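2,3-dimethylmalate lyase (PDB 3FA4) belongs to the phosphoenolpyruvate phosphomutase family of TIM-barrel proteins and carries a bound magnesium ion. Local coordinates at residues 158-163 against 188-193. Numbering follows the deposited sequence.
Sequences IARTDS and FLEGIT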
# COMPACT_ATOMS: atom_id res chain seq x y z
N ILE B 158 -13.65 17.11 -13.52
CA ILE B 158 -14.79 17.82 -12.98
C ILE B 158 -14.29 18.90 -12.03
O ILE B 158 -13.49 18.56 -11.19
CB ILE B 158 -15.77 16.89 -12.29
CG1 ILE B 158 -16.09 15.67 -13.22
CG2 ILE B 158 -16.98 17.70 -11.89
CD1 ILE B 158 -17.17 14.69 -12.78
N ALA B 159 -14.73 20.16 -12.22
CA ALA B 159 -14.37 21.30 -11.37
C ALA B 159 -15.48 21.52 -10.33
O ALA B 159 -16.59 21.87 -10.65
CB ALA B 159 -14.12 22.57 -12.23
N ARG B 160 -15.18 21.25 -9.08
CA ARG B 160 -16.09 21.47 -7.99
C ARG B 160 -15.75 22.76 -7.23
O ARG B 160 -14.57 23.10 -7.05
CB ARG B 160 -16.00 20.26 -7.06
CG ARG B 160 -16.79 20.42 -5.83
CD ARG B 160 -16.72 19.19 -5.04
NE ARG B 160 -16.82 19.50 -3.63
CZ ARG B 160 -17.31 18.68 -2.72
NH1 ARG B 160 -17.72 17.47 -3.05
NH2 ARG B 160 -17.35 19.07 -1.46
N THR B 161 -16.79 23.44 -6.79
CA THR B 161 -16.65 24.58 -5.94
C THR B 161 -17.50 24.48 -4.70
O THR B 161 -18.71 24.14 -4.74
CB THR B 161 -16.81 25.93 -6.64
OG1 THR B 161 -16.53 26.97 -5.71
CG2 THR B 161 -18.21 26.13 -7.37
N ASP B 162 -16.80 24.67 -3.58
CA ASP B 162 -17.44 24.60 -2.28
C ASP B 162 -17.71 25.99 -1.75
O ASP B 162 -17.93 26.14 -0.54
CB ASP B 162 -16.59 23.79 -1.30
CG ASP B 162 -16.58 22.32 -1.66
OD1 ASP B 162 -17.50 21.58 -1.27
OD2 ASP B 162 -15.69 21.92 -2.38
N SER B 163 -17.70 26.99 -2.65
CA SER B 163 -17.81 28.42 -2.22
C SER B 163 -19.19 28.97 -1.98
O SER B 163 -19.29 30.06 -1.46
CB SER B 163 -17.10 29.35 -3.18
OG SER B 163 -17.72 29.30 -4.44
N PHE B 188 -19.44 21.55 -11.05
CA PHE B 188 -20.05 20.86 -9.89
C PHE B 188 -20.19 21.94 -8.80
O PHE B 188 -19.21 22.27 -8.12
CB PHE B 188 -19.05 19.71 -9.49
CG PHE B 188 -19.42 18.90 -8.20
CD1 PHE B 188 -18.76 17.71 -7.93
CD2 PHE B 188 -20.41 19.27 -7.35
CE1 PHE B 188 -19.08 16.95 -6.84
CE2 PHE B 188 -20.68 18.54 -6.27
CZ PHE B 188 -19.99 17.37 -6.00
N LEU B 189 -21.39 22.55 -8.69
CA LEU B 189 -21.75 23.49 -7.63
C LEU B 189 -22.34 22.73 -6.44
O LEU B 189 -23.50 22.26 -6.46
CB LEU B 189 -22.77 24.51 -8.14
CG LEU B 189 -22.78 25.98 -7.67
CD1 LEU B 189 -24.22 26.52 -7.72
CD2 LEU B 189 -22.20 26.23 -6.31
N GLU B 190 -21.52 22.60 -5.42
CA GLU B 190 -21.85 21.83 -4.25
C GLU B 190 -22.89 22.55 -3.44
O GLU B 190 -22.79 23.76 -3.15
CB GLU B 190 -20.59 21.53 -3.42
CG GLU B 190 -20.85 20.88 -1.98
CD GLU B 190 -21.44 19.43 -2.03
OE1 GLU B 190 -21.93 18.98 -3.10
OE2 GLU B 190 -21.45 18.75 -1.00
N GLY B 191 -23.91 21.80 -3.09
CA GLY B 191 -24.95 22.31 -2.20
C GLY B 191 -25.91 23.35 -2.73
O GLY B 191 -26.30 24.26 -2.01
N ILE B 192 -26.28 23.19 -4.01
CA ILE B 192 -27.32 24.03 -4.57
C ILE B 192 -28.49 24.06 -3.58
O ILE B 192 -28.91 23.02 -3.11
CB ILE B 192 -27.74 23.50 -5.94
CG1 ILE B 192 -26.60 23.73 -6.93
CG2 ILE B 192 -29.08 24.16 -6.40
CD1 ILE B 192 -26.48 22.63 -7.89
N THR B 193 -28.99 25.26 -3.24
CA THR B 193 -30.04 25.41 -2.20
C THR B 193 -31.53 25.39 -2.58
O THR B 193 -32.39 25.34 -1.69
CB THR B 193 -29.79 26.64 -1.34
OG1 THR B 193 -29.92 27.81 -2.13
CG2 THR B 193 -28.38 26.57 -0.75
O HOH W 1 -20.55 25.33 -3.46
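The F188 ring carries R160 over one face, where CD stands 3.8 Å from the ring centroid and 14° off its normal in a CH-pi contact; I158 CG2 lies at the ring's edge, near its plane, and H113 meets the ring edge-to-face. The guanidinium of R160 is turned 59° from the ring, has CG of E190 over one face and takes the D162 carboxylate at its edge. This pairing joins neighbouring parallel strands 156-161 and 186-189 of a TIM barrel at their C-terminal ends, the end where such barrels hold their active sites, and the R160 side chain comes within about 6 Å of the magnesium ion. R160 and F188 both hold CG anti to the backbone N (chi1 near 175°), which lays the two side chains alongside each other. R160 grips D162 side-on, NE giving a nearly straight bond of 2.9 Å to OD2 while NH2 forms the salt bridge to OD1, which K129 also binds. The carboxylate of E190 stacks near the guanidinium, but no N-H points at it; its OE1 instead accepts from N213. T161 N donates to F188 O at 3.0 Å, and E190 N to T161 O at 3.3 Å. Where the strands end, one water donates to both T161 O and E190 O, the latter at 2.8 Å.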